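Local coordinates for protein dipeptide Epimerase (Enterococcus faecalis V583, PDB 3K1G) that is an enzyme of the mandelate racemase/muconate lactonizing enzyme family, in the enolase superfamily, and binds its ligands at the mouth of a modified beta/alpha barrel, at residues A[132-137]-A[318-323]; A[156-161]-A[182-187]; A[288-293]-A[312-317]. All coordinates share one frame; numbering follows the deposited sequence.

Contact 1: residues A[132-137]-A[318-323]; sequences DITLGI and DLDATF. With SER (serine), chain I.
T134, on the first strand of the barrel, grips D320, in the loop that follows the last strand, and together they line the ligand pocket. One carboxylate oxygen, D320 OD2, takes both bonds across this seam: T134 N reaches its anti side at 2.8 Å, while T134 OG1 reaches its syn side at 2.8 Å, somewhat out of the carboxylate plane. Two donors on one oxygen fix the rotation of the group and turn D320 OD1 to the bound serine, whose N lies 3.0 Å from it. D318 meets that amino group with OD2, which accepts from SER N at 2.9 Å, so two carboxylates share the amino nitrogen. Deeper in, D132 OD1 stands 2.7 Å from D318 OD1, with the carboxylate planes 60° apart. D132 is also salt-bridged to R187 and D318 to K159. Behind the polar cluster, I133 CD1 meets F323 CD2 obliquely at 3.8 Å. D132 O comes to the edge of the same ring. The contact lies at the barrel mouth beside the seam of first and eighth strands, where the backbone of D132 bonds to A317, as in the (beta/alpha)7-beta barrel of the enolase superfamily.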
loop_
_atom_site.group_PDB
_atom_site.type_symbol
_atom_site.label_atom_id
_atom_site.label_comp_id
_atom_site.label_asym_id
_atom_site.label_seq_id
_atom_site.Cartn_x
_atom_site.Cartn_y
_atom_site.Cartn_z
ATOM N N ASP A 132 -1.663 -10.802 2.738
ATOM C CA ASP A 132 -0.592 -11.500 3.412
ATOM C C ASP A 132 -0.466 -10.723 4.721
ATOM O O ASP A 132 -1.336 -9.910 5.058
ATOM C CB ASP A 132 0.718 -11.393 2.608
ATOM C CG ASP A 132 1.169 -9.946 2.388
ATOM O OD1 ASP A 132 0.866 -9.093 3.251
ATOM O OD2 ASP A 132 1.843 -9.662 1.365
ATOM N N ILE A 133 0.598 -10.990 5.465
ATOM C CA ILE A 133 0.876 -10.274 6.698
ATOM C C ILE A 133 2.394 -10.211 6.688
ATOM O O ILE A 133 3.056 -11.185 6.322
ATOM C CB ILE A 133 0.339 -11.009 7.945
ATOM C CG1 ILE A 133 0.419 -10.076 9.157
ATOM C CG2 ILE A 133 1.131 -12.293 8.198
ATOM C CD1 ILE A 133 -0.372 -10.558 10.369
ATOM N N THR A 134 2.947 -9.063 7.052
ATOM C CA THR A 134 4.390 -8.885 7.020
ATOM C C THR A 134 5.107 -9.247 8.316
ATOM O O THR A 134 4.511 -9.250 9.396
ATOM C CB THR A 134 4.744 -7.424 6.635
ATOM O OG1 THR A 134 4.075 -7.078 5.416
ATOM C CG2 THR A 134 6.240 -7.267 6.426
ATOM N N LEU A 135 6.386 -9.584 8.178
ATOM C CA LEU A 135 7.238 -9.917 9.309
ATOM C C LEU A 135 8.417 -8.964 9.225
ATOM O O LEU A 135 9.226 -9.041 8.294
ATOM C CB LEU A 135 7.740 -11.362 9.223
ATOM C CG LEU A 135 6.732 -12.508 9.298
ATOM C CD1 LEU A 135 7.485 -13.821 9.244
ATOM C CD2 LEU A 135 5.916 -12.421 10.574
ATOM N N GLY A 136 8.496 -8.049 10.184
ATOM C CA GLY A 136 9.581 -7.085 10.206
ATOM C C GLY A 136 10.907 -7.752 10.499
ATOM O O GLY A 136 10.951 -8.773 11.185
ATOM N N ILE A 137 11.983 -7.170 9.978
ATOM C CA ILE A 137 13.317 -7.709 10.171
ATOM C C ILE A 137 13.514 -8.032 11.641
ATOM O O ILE A 137 13.003 -7.324 12.510
ATOM C CB ILE A 137 14.399 -6.706 9.716
ATOM C CG1 ILE A 137 14.220 -6.399 8.229
ATOM C CG2 ILE A 137 15.788 -7.270 9.985
ATOM C CD1 ILE A 137 15.267 -5.468 7.658
ATOM N N ASP A 318 -1.146 -6.638 0.162
ATOM C CA ASP A 318 -0.326 -6.486 1.356
ATOM C C ASP A 318 -0.948 -5.317 2.124
ATOM O O ASP A 318 -0.392 -4.227 2.185
ATOM C CB ASP A 318 1.128 -6.186 0.975
ATOM C CG ASP A 318 2.009 -5.942 2.186
ATOM O OD1 ASP A 318 1.727 -6.526 3.253
ATOM O OD2 ASP A 318 2.993 -5.181 2.065
ATOM N N LEU A 319 -2.128 -5.572 2.677
ATOM C CA LEU A 319 -2.902 -4.596 3.435
ATOM C C LEU A 319 -2.987 -5.089 4.873
ATOM O O LEU A 319 -4.023 -5.581 5.318
ATOM C CB LEU A 319 -4.308 -4.477 2.836
ATOM C CG LEU A 319 -4.359 -4.081 1.358
ATOM C CD1 LEU A 319 -5.799 -4.058 0.872
ATOM C CD2 LEU A 319 -3.704 -2.727 1.175
ATOM N N ASP A 320 -1.883 -4.935 5.596
ATOM C CA ASP A 320 -1.773 -5.398 6.973
ATOM C C ASP A 320 -1.494 -4.290 7.988
ATOM O O ASP A 320 -1.138 -4.573 9.134
ATOM C CB ASP A 320 -0.647 -6.430 7.052
ATOM C CG ASP A 320 0.672 -5.874 6.567
ATOM O OD1 ASP A 320 0.661 -4.796 5.930
ATOM O OD2 ASP A 320 1.721 -6.512 6.807
ATOM N N ALA A 321 -1.649 -3.036 7.576
ATOM C CA ALA A 321 -1.385 -1.923 8.478
ATOM C C ALA A 321 -2.272 -1.932 9.731
ATOM O O ALA A 321 -1.799 -1.630 10.830
ATOM C CB ALA A 321 -1.536 -0.593 7.730
ATOM N N THR A 322 -3.544 -2.294 9.585
ATOM C CA THR A 322 -4.448 -2.298 10.735
ATOM C C THR A 322 -4.210 -3.436 11.728
ATOM O O THR A 322 -4.782 -3.432 12.822
ATOM C CB THR A 322 -5.918 -2.376 10.306
ATOM O OG1 THR A 322 -6.209 -3.706 9.864
ATOM C CG2 THR A 322 -6.208 -1.384 9.185
ATOM N N PHE A 323 -3.379 -4.404 11.349
ATOM C CA PHE A 323 -3.093 -5.547 12.218
ATOM C C PHE A 323 -2.173 -5.169 13.373
ATOM O O PHE A 323 -2.158 -5.833 14.411
ATOM C CB PHE A 323 -2.453 -6.692 11.421
ATOM C CG PHE A 323 -3.294 -7.190 10.271
ATOM C CD1 PHE A 323 -4.680 -7.046 10.283
ATOM C CD2 PHE A 323 -2.697 -7.837 9.193
ATOM C CE1 PHE A 323 -5.461 -7.541 9.242
ATOM C CE2 PHE A 323 -3.471 -8.340 8.138
ATOM C CZ PHE A 323 -4.855 -8.191 8.166
HETATM N N SER I . 3.384 -4.357 4.856
HETATM C CA SER I . 3.507 -2.883 4.627
HETATM C C SER I . 4.876 -2.499 4.070
HETATM O O SER I . 5.809 -3.309 4.066
HETATM C CB SER I . 3.233 -2.122 5.933
HETATM O OG SER I . 3.973 -2.662 7.015
#

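Contact 2: residues A[156-161]-A[182-187]; sequences DTLKIK and FDIKLR. With TYR (tyrosine), chain J; SER (serine), chain I.
T157 and R187 meet because R187 leaves its backbone with CG wedged between N and the carbonyl carbon (chi1 39°) and then bends at chi3 (54°), which swings the guanidinium back beneath the threonine. T157 offers its methyl: CG2 sits over the centre of one guanidinium face, 3.5 Å from R187 CZ. The two side chains cross at about a right angle, and salt bridges to D132 and E212 hold the flat group in place. K159, on the same face of the sheet, behaves differently. Its CG lies opposite the backbone N (chi1 -176°) and the chain runs fully extended, carrying NZ to the bound tyrosine, where it donates to TYR O at 2.8 Å. D318 and E215 also pair with this amine. K161 NZ is held by D189 and N191 and adds weak bonds to SER O and TYR OXT.

A parallel backbone ladder underlies these groups. K185 N donates to D156 O at 2.7 Å and L158 N to K185 O at 2.9 Å. Farther along, R187 N bonds to L158 O at 2.9 Å, and I160 N returns one to R187 O at 2.9 Å. On the opposite face, L158 and L186 lie side by side pointing the same way, with L158 CB 3.7 Å from L186 CD2. The same methyl, L186 CD2, also meets I160 CD1, while I184 CG2 covers L158 CG.

The pair is a beta-alpha-beta crossover through helix 166-180. Its apolar face packs outward, L158 on helix 140-153 and L186 on helix 166-180, while the face of T157, K159 and R187 turns into the barrel, with strand 128-135 alongside strand 157-161.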
loop_
_atom_site.group_PDB
_atom_site.type_symbol
_atom_site.label_atom_id
_atom_site.label_comp_id
_atom_site.label_asym_id
_atom_site.label_seq_id
_atom_site.Cartn_x
_atom_site.Cartn_y
_atom_site.Cartn_z
ATOM N N ASP A 156 -1.871 -17.610 4.606
ATOM C CA ASP A 156 -1.235 -18.520 3.666
ATOM C C ASP A 156 -0.058 -17.872 2.959
ATOM O O ASP A 156 0.734 -18.552 2.303
ATOM C CB ASP A 156 -2.257 -18.998 2.641
ATOM C CG ASP A 156 -3.319 -19.888 3.256
ATOM O OD1 ASP A 156 -4.370 -20.096 2.611
ATOM O OD2 ASP A 156 -3.099 -20.390 4.384
ATOM N N THR A 157 0.053 -16.554 3.076
ATOM C CA THR A 157 1.161 -15.841 2.460
ATOM C C THR A 157 1.833 -14.981 3.515
ATOM O O THR A 157 1.171 -14.407 4.375
ATOM C CB THR A 157 0.699 -14.931 1.305
ATOM O OG1 THR A 157 -0.043 -15.705 0.355
ATOM C CG2 THR A 157 1.906 -14.302 0.608
ATOM N N LEU A 158 3.151 -14.896 3.451
ATOM C CA LEU A 158 3.880 -14.098 4.411
ATOM C C LEU A 158 4.861 -13.200 3.687
ATOM O O LEU A 158 5.542 -13.630 2.754
ATOM C CB LEU A 158 4.632 -14.998 5.394
ATOM C CG LEU A 158 3.785 -16.004 6.178
ATOM C CD1 LEU A 158 4.677 -16.771 7.138
ATOM C CD2 LEU A 158 2.689 -15.284 6.936
ATOM N N LYS A 159 4.902 -11.939 4.101
ATOM C CA LYS A 159 5.835 -10.988 3.522
ATOM C C LYS A 159 6.978 -10.944 4.534
ATOM O O LYS A 159 6.762 -10.686 5.715
ATOM C CB LYS A 159 5.186 -9.603 3.366
ATOM C CG LYS A 159 6.088 -8.576 2.679
ATOM C CD LYS A 159 5.315 -7.332 2.260
ATOM C CE LYS A 159 6.216 -6.342 1.546
ATOM N NZ LYS A 159 5.455 -5.183 1.000
ATOM N N ILE A 160 8.190 -11.218 4.067
ATOM C CA ILE A 160 9.354 -11.249 4.937
ATOM C C ILE A 160 10.355 -10.159 4.593
ATOM O O ILE A 160 10.863 -10.105 3.477
ATOM C CB ILE A 160 10.056 -12.620 4.838
ATOM C CG1 ILE A 160 9.060 -13.727 5.192
ATOM C CG2 ILE A 160 11.280 -12.652 5.751
ATOM C CD1 ILE A 160 9.562 -15.121 4.890
ATOM N N LYS A 161 10.641 -9.300 5.568
ATOM C CA LYS A 161 11.586 -8.206 5.372
ATOM C C LYS A 161 13.028 -8.659 5.585
ATOM O O LYS A 161 13.309 -9.482 6.455
ATOM C CB LYS A 161 11.258 -7.056 6.333
ATOM C CG LYS A 161 9.934 -6.353 6.044
ATOM C CD LYS A 161 10.054 -5.484 4.800
ATOM C CE LYS A 161 8.784 -4.688 4.544
ATOM N NZ LYS A 161 8.935 -3.797 3.361
ATOM N N PHE A 182 5.836 -25.689 3.194
ATOM C CA PHE A 182 6.012 -25.311 1.798
ATOM C C PHE A 182 4.683 -24.965 1.137
ATOM O O PHE A 182 4.649 -24.598 -0.038
ATOM C CB PHE A 182 6.700 -26.440 1.027
ATOM C CG PHE A 182 8.189 -26.281 0.921
ATOM C CD1 PHE A 182 8.745 -25.452 -0.048
ATOM C CD2 PHE A 182 9.038 -26.942 1.800
ATOM C CE1 PHE A 182 10.128 -25.284 -0.144
ATOM C CE2 PHE A 182 10.423 -26.781 1.714
ATOM C CZ PHE A 182 10.968 -25.950 0.740
ATOM N N ASP A 183 3.591 -25.093 1.888
ATOM C CA ASP A 183 2.275 -24.762 1.357
ATOM C C ASP A 183 2.059 -23.252 1.487
ATOM O O ASP A 183 1.222 -22.668 0.796
ATOM C CB ASP A 183 1.167 -25.501 2.116
ATOM C CG ASP A 183 1.244 -27.012 1.957
ATOM O OD1 ASP A 183 1.763 -27.487 0.923
ATOM O OD2 ASP A 183 0.764 -27.728 2.863
ATOM N N ILE A 184 2.830 -22.632 2.375
ATOM C CA ILE A 184 2.744 -21.197 2.621
ATOM C C ILE A 184 3.572 -20.427 1.595
ATOM O O ILE A 184 4.743 -20.744 1.368
ATOM C CB ILE A 184 3.282 -20.842 4.034
ATOM C CG1 ILE A 184 2.533 -21.640 5.105
ATOM C CG2 ILE A 184 3.156 -19.349 4.279
ATOM C CD1 ILE A 184 1.028 -21.441 5.105
ATOM N N LYS A 185 2.967 -19.417 0.971
ATOM C CA LYS A 185 3.687 -18.607 -0.011
ATOM C C LYS A 185 4.544 -17.604 0.754
ATOM O O LYS A 185 4.109 -17.052 1.764
ATOM C CB LYS A 185 2.709 -17.857 -0.922
ATOM C CG LYS A 185 1.708 -18.753 -1.630
ATOM C CD LYS A 185 0.758 -17.945 -2.508
ATOM C CE LYS A 185 1.448 -17.439 -3.763
ATOM N NZ LYS A 185 1.812 -18.571 -4.668
ATOM N N LEU A 186 5.759 -17.372 0.277
ATOM C CA LEU A 186 6.657 -16.436 0.934
ATOM C C LEU A 186 7.212 -15.412 -0.039
ATOM O O LEU A 186 7.935 -15.758 -0.976
ATOM C CB LEU A 186 7.824 -17.180 1.587
ATOM C CG LEU A 186 7.492 -18.227 2.654
ATOM C CD1 LEU A 186 8.774 -18.888 3.120
ATOM C CD2 LEU A 186 6.771 -17.575 3.825
ATOM N N ARG A 187 6.858 -14.149 0.182
ATOM C CA ARG A 187 7.353 -13.059 -0.646
ATOM C C ARG A 187 8.411 -12.346 0.197
ATOM O O ARG A 187 8.295 -12.283 1.415
ATOM C CB ARG A 187 6.204 -12.108 -1.021
ATOM C CG ARG A 187 5.199 -11.860 0.104
ATOM C CD ARG A 187 3.931 -11.140 -0.377
ATOM N NE ARG A 187 3.287 -11.814 -1.504
ATOM C CZ ARG A 187 1.983 -11.783 -1.758
ATOM N NH1 ARG A 187 1.152 -11.114 -0.964
ATOM N NH2 ARG A 187 1.504 -12.416 -2.818
HETATM N N TYR J . 4.986 -1.264 3.591
HETATM C CA TYR J . 6.235 -0.759 3.018
HETATM C C TYR J . 6.745 -1.639 1.884
HETATM O O TYR J . 5.961 -2.472 1.385
HETATM C CB TYR J . 7.316 -0.648 4.099
HETATM C CG TYR J . 7.077 0.452 5.108
HETATM C CD1 TYR J . 7.492 0.306 6.429
HETATM C CD2 TYR J . 6.437 1.643 4.745
HETATM C CE1 TYR J . 7.278 1.311 7.368
HETATM C CE2 TYR J . 6.215 2.657 5.681
HETATM C CZ TYR J . 6.639 2.478 6.991
HETATM O OH TYR J . 6.412 3.451 7.935
HETATM O OXT TYR J . 7.926 -1.465 1.502
HETATM N N SER I . 3.384 -4.357 4.856
HETATM C CA SER I . 3.507 -2.883 4.627
HETATM C C SER I . 4.876 -2.499 4.070
HETATM O O SER I . 5.809 -3.309 4.066
HETATM C CB SER I . 3.233 -2.122 5.933
HETATM O OG SER I . 3.973 -2.662 7.015
#

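Contact 3: residues A[288-293]-A[312-317]; sequences CMIGCM and KNITRA. With TYR (tyrosine), chain J; SER (serine), chain I.
C288 and I314 begin a parallel pairing of the seventh and eighth barrel strands, the ends of a beta-alpha-beta crossover through helix 298-310; a beta bulge then shifts the register by one residue, with T315 as the extra residue on the eighth strand.

The backbone bonds follow that shift. C288 N donates to N313 O at 3.0 Å, before the bulge, and I290 N to R316 O at 3.1 Å, beyond it. The second is less direct, its donor tilted 31° from the carbonyl plane. Between them T315 N gives C288 O only a weak bond, and I314 is the centre of an inverse gamma turn. CA-H groups of I314 and M289 add contacts to C288 O and R316 O.

Side-chain packing falls on both faces. Toward the helices, I290 CB meets I314 CG2 at 3.8 Å, and I290 CG2 lies 3.8 Å from A317 CB; helix 298-310 covers I290 and I314. Toward the barrel interior, M289 has CG opposite its backbone N (chi1 172°), which lays that methylene 3.6 Å from the aliphatic CB of R316; the two side chains cross at about a right angle.

Ligand contact comes from the loop after strand 287-290: C292 O accepts from the N of the bound tyrosine at 2.8 Å, and C292 SG packs on the serine.

Polar side chains gather around the bulge. R316 NE pairs with E212, and T315 OG1 bonds to E287. One water ties the strands together: it donates to T315 OG1 at 2.7 Å and weakly to C288 O, and accepts from R316 NH1 at 2.8 Å, lying in the plane of the guanidinium at its edge.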
loop_
_atom_site.group_PDB
_atom_site.type_symbol
_atom_site.label_atom_id
_atom_site.label_comp_id
_atom_site.label_asym_id
_atom_site.label_seq_id
_atom_site.Cartn_x
_atom_site.Cartn_y
_atom_site.Cartn_z
ATOM N N CYS A 288 -0.299 -6.435 -10.633
ATOM C CA CYS A 288 -0.017 -5.473 -9.579
ATOM C C CYS A 288 -0.418 -5.999 -8.217
ATOM O O CYS A 288 -1.341 -6.802 -8.099
ATOM C CB CYS A 288 -0.791 -4.164 -9.830
ATOM S SG CYS A 288 -0.339 -3.248 -11.325
ATOM N N MET A 289 0.297 -5.550 -7.189
ATOM C CA MET A 289 -0.031 -5.905 -5.812
ATOM C C MET A 289 -0.359 -4.561 -5.165
ATOM O O MET A 289 0.257 -3.554 -5.500
ATOM C CB MET A 289 1.164 -6.550 -5.085
ATOM C CG MET A 289 0.911 -6.762 -3.568
ATOM S SD MET A 289 2.165 -7.748 -2.658
ATOM C CE MET A 289 3.492 -6.509 -2.451
ATOM N N ILE A 290 -1.328 -4.535 -4.260
ATOM C CA ILE A 290 -1.696 -3.296 -3.579
ATOM C C ILE A 290 -1.058 -3.331 -2.188
ATOM O O ILE A 290 -1.339 -4.238 -1.397
ATOM C CB ILE A 290 -3.244 -3.155 -3.440
ATOM C CG1 ILE A 290 -3.604 -1.830 -2.768
ATOM C CG2 ILE A 290 -3.812 -4.292 -2.622
ATOM C CD1 ILE A 290 -3.763 -0.661 -3.718
ATOM N N GLY A 291 -0.197 -2.355 -1.903
ATOM C CA GLY A 291 0.469 -2.295 -0.613
ATOM C C GLY A 291 -0.039 -1.188 0.296
ATOM O O GLY A 291 -1.108 -0.600 0.063
ATOM N N CYS A 292 0.729 -0.898 1.341
ATOM C CA CYS A 292 0.358 0.139 2.296
ATOM C C CYS A 292 1.586 0.646 3.036
ATOM O O CYS A 292 2.661 0.060 2.937
ATOM C CB CYS A 292 -0.672 -0.399 3.307
ATOM S SG CYS A 292 -0.123 -1.798 4.383
ATOM N N MET A 293 1.426 1.763 3.741
ATOM C CA MET A 293 2.508 2.335 4.535
ATOM C C MET A 293 2.183 1.862 5.943
ATOM O O MET A 293 1.017 1.614 6.248
ATOM C CB MET A 293 2.477 3.867 4.494
ATOM C CG MET A 293 2.634 4.474 3.115
ATOM S SD MET A 293 4.231 4.124 2.388
ATOM C CE MET A 293 4.762 5.754 1.871
ATOM N N LYS A 312 -9.303 -6.587 -11.424
ATOM C CA LYS A 312 -8.784 -7.926 -11.689
ATOM C C LYS A 312 -7.267 -8.059 -11.702
ATOM O O LYS A 312 -6.730 -9.028 -11.199
ATOM C CB LYS A 312 -9.323 -8.444 -13.026
ATOM C CG LYS A 312 -8.594 -9.695 -13.512
ATOM C CD LYS A 312 -9.074 -10.184 -14.884
ATOM C CE LYS A 312 -8.258 -11.420 -15.289
ATOM N NZ LYS A 312 -8.688 -12.053 -16.562
ATOM N N ASN A 313 -6.580 -7.094 -12.297
ATOM C CA ASN A 313 -5.132 -7.144 -12.399
ATOM C C ASN A 313 -4.388 -6.887 -11.087
ATOM O O ASN A 313 -3.169 -6.987 -11.044
ATOM C CB ASN A 313 -4.650 -6.170 -13.474
ATOM C CG ASN A 313 -3.198 -6.393 -13.847
ATOM O OD1 ASN A 313 -2.812 -7.492 -14.265
ATOM N ND2 ASN A 313 -2.382 -5.357 -13.700
ATOM N N ILE A 314 -5.108 -6.525 -10.031
ATOM C CA ILE A 314 -4.462 -6.344 -8.738
ATOM C C ILE A 314 -4.681 -7.727 -8.122
ATOM O O ILE A 314 -5.691 -7.993 -7.471
ATOM C CB ILE A 314 -5.131 -5.233 -7.886
ATOM C CG1 ILE A 314 -5.088 -3.897 -8.648
ATOM C CG2 ILE A 314 -4.370 -5.070 -6.579
ATOM C CD1 ILE A 314 -5.628 -2.712 -7.881
ATOM N N THR A 315 -3.712 -8.597 -8.378
ATOM C CA THR A 315 -3.740 -9.992 -7.977
ATOM C C THR A 315 -3.185 -10.369 -6.609
ATOM O O THR A 315 -3.439 -11.475 -6.126
ATOM C CB THR A 315 -3.022 -10.815 -9.040
ATOM O OG1 THR A 315 -1.674 -10.348 -9.167
ATOM C CG2 THR A 315 -3.708 -10.633 -10.386
ATOM N N ARG A 316 -2.433 -9.460 -5.995
ATOM C CA ARG A 316 -1.845 -9.704 -4.679
ATOM C C ARG A 316 -2.156 -8.536 -3.752
ATOM O O ARG A 316 -2.353 -7.409 -4.207
ATOM C CB ARG A 316 -0.326 -9.867 -4.796
ATOM C CG ARG A 316 0.120 -11.093 -5.559
ATOM C CD ARG A 316 1.634 -11.108 -5.687
ATOM N NE ARG A 316 2.144 -12.321 -6.327
ATOM C CZ ARG A 316 2.390 -12.455 -7.627
ATOM N NH1 ARG A 316 2.174 -11.450 -8.464
ATOM N NH2 ARG A 316 2.884 -13.599 -8.092
ATOM N N ALA A 317 -2.193 -8.800 -2.451
ATOM C CA ALA A 317 -2.490 -7.746 -1.493
ATOM C C ALA A 317 -1.627 -7.806 -0.246
ATOM O O ALA A 317 -1.408 -8.876 0.328
ATOM C CB ALA A 317 -3.952 -7.799 -1.102
HETATM N N TYR J . 4.986 -1.264 3.591
HETATM C CA TYR J . 6.235 -0.759 3.018
HETATM C C TYR J . 6.745 -1.639 1.884
HETATM O O TYR J . 5.961 -2.472 1.385
HETATM C CB TYR J . 7.316 -0.648 4.099
HETATM C CG TYR J . 7.077 0.452 5.108
HETATM C CD1 TYR J . 7.492 0.306 6.429
HETATM C CD2 TYR J . 6.437 1.643 4.745
HETATM C CE1 TYR J . 7.278 1.311 7.368
HETATM C CE2 TYR J . 6.215 2.657 5.681
HETATM C CZ TYR J . 6.639 2.478 6.991
HETATM O OH TYR J . 6.412 3.451 7.935
HETATM O OXT TYR J . 7.926 -1.465 1.502
HETATM N N SER I . 3.384 -4.357 4.856
HETATM C CA SER I . 3.507 -2.883 4.627
HETATM C C SER I . 4.876 -2.499 4.070
HETATM O O SER I . 5.809 -3.309 4.066
HETATM C CB SER I . 3.233 -2.122 5.933
HETATM O OG SER I . 3.973 -2.662 7.015
HETATM O O HOH W 1 0.569 -9.140 -8.175
#

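Overall arrangement
All three contacts are largely buried and belong to one barrel sheet. Contacts 2 and 3 each join neighbouring strands within a crossover, whereas contact 1 joins the first strand to the loop after the last, where the ring closes, and is held by side chains more than by a backbone ladder. Contact 2 is regular and ends at the surface around D156 and K185; contact 3 is bulged and closer to the centre of the chain. K159 NZ of contact 2 lies 2.7 Å from D318 OD2 of contact 1, and R187 NH2 packs on R316 CD of contact 3. D318 N probably bonds to I290 O. Acids, lysines and a carbonyl, one set from each contact, converge on the bound serine and tyrosine.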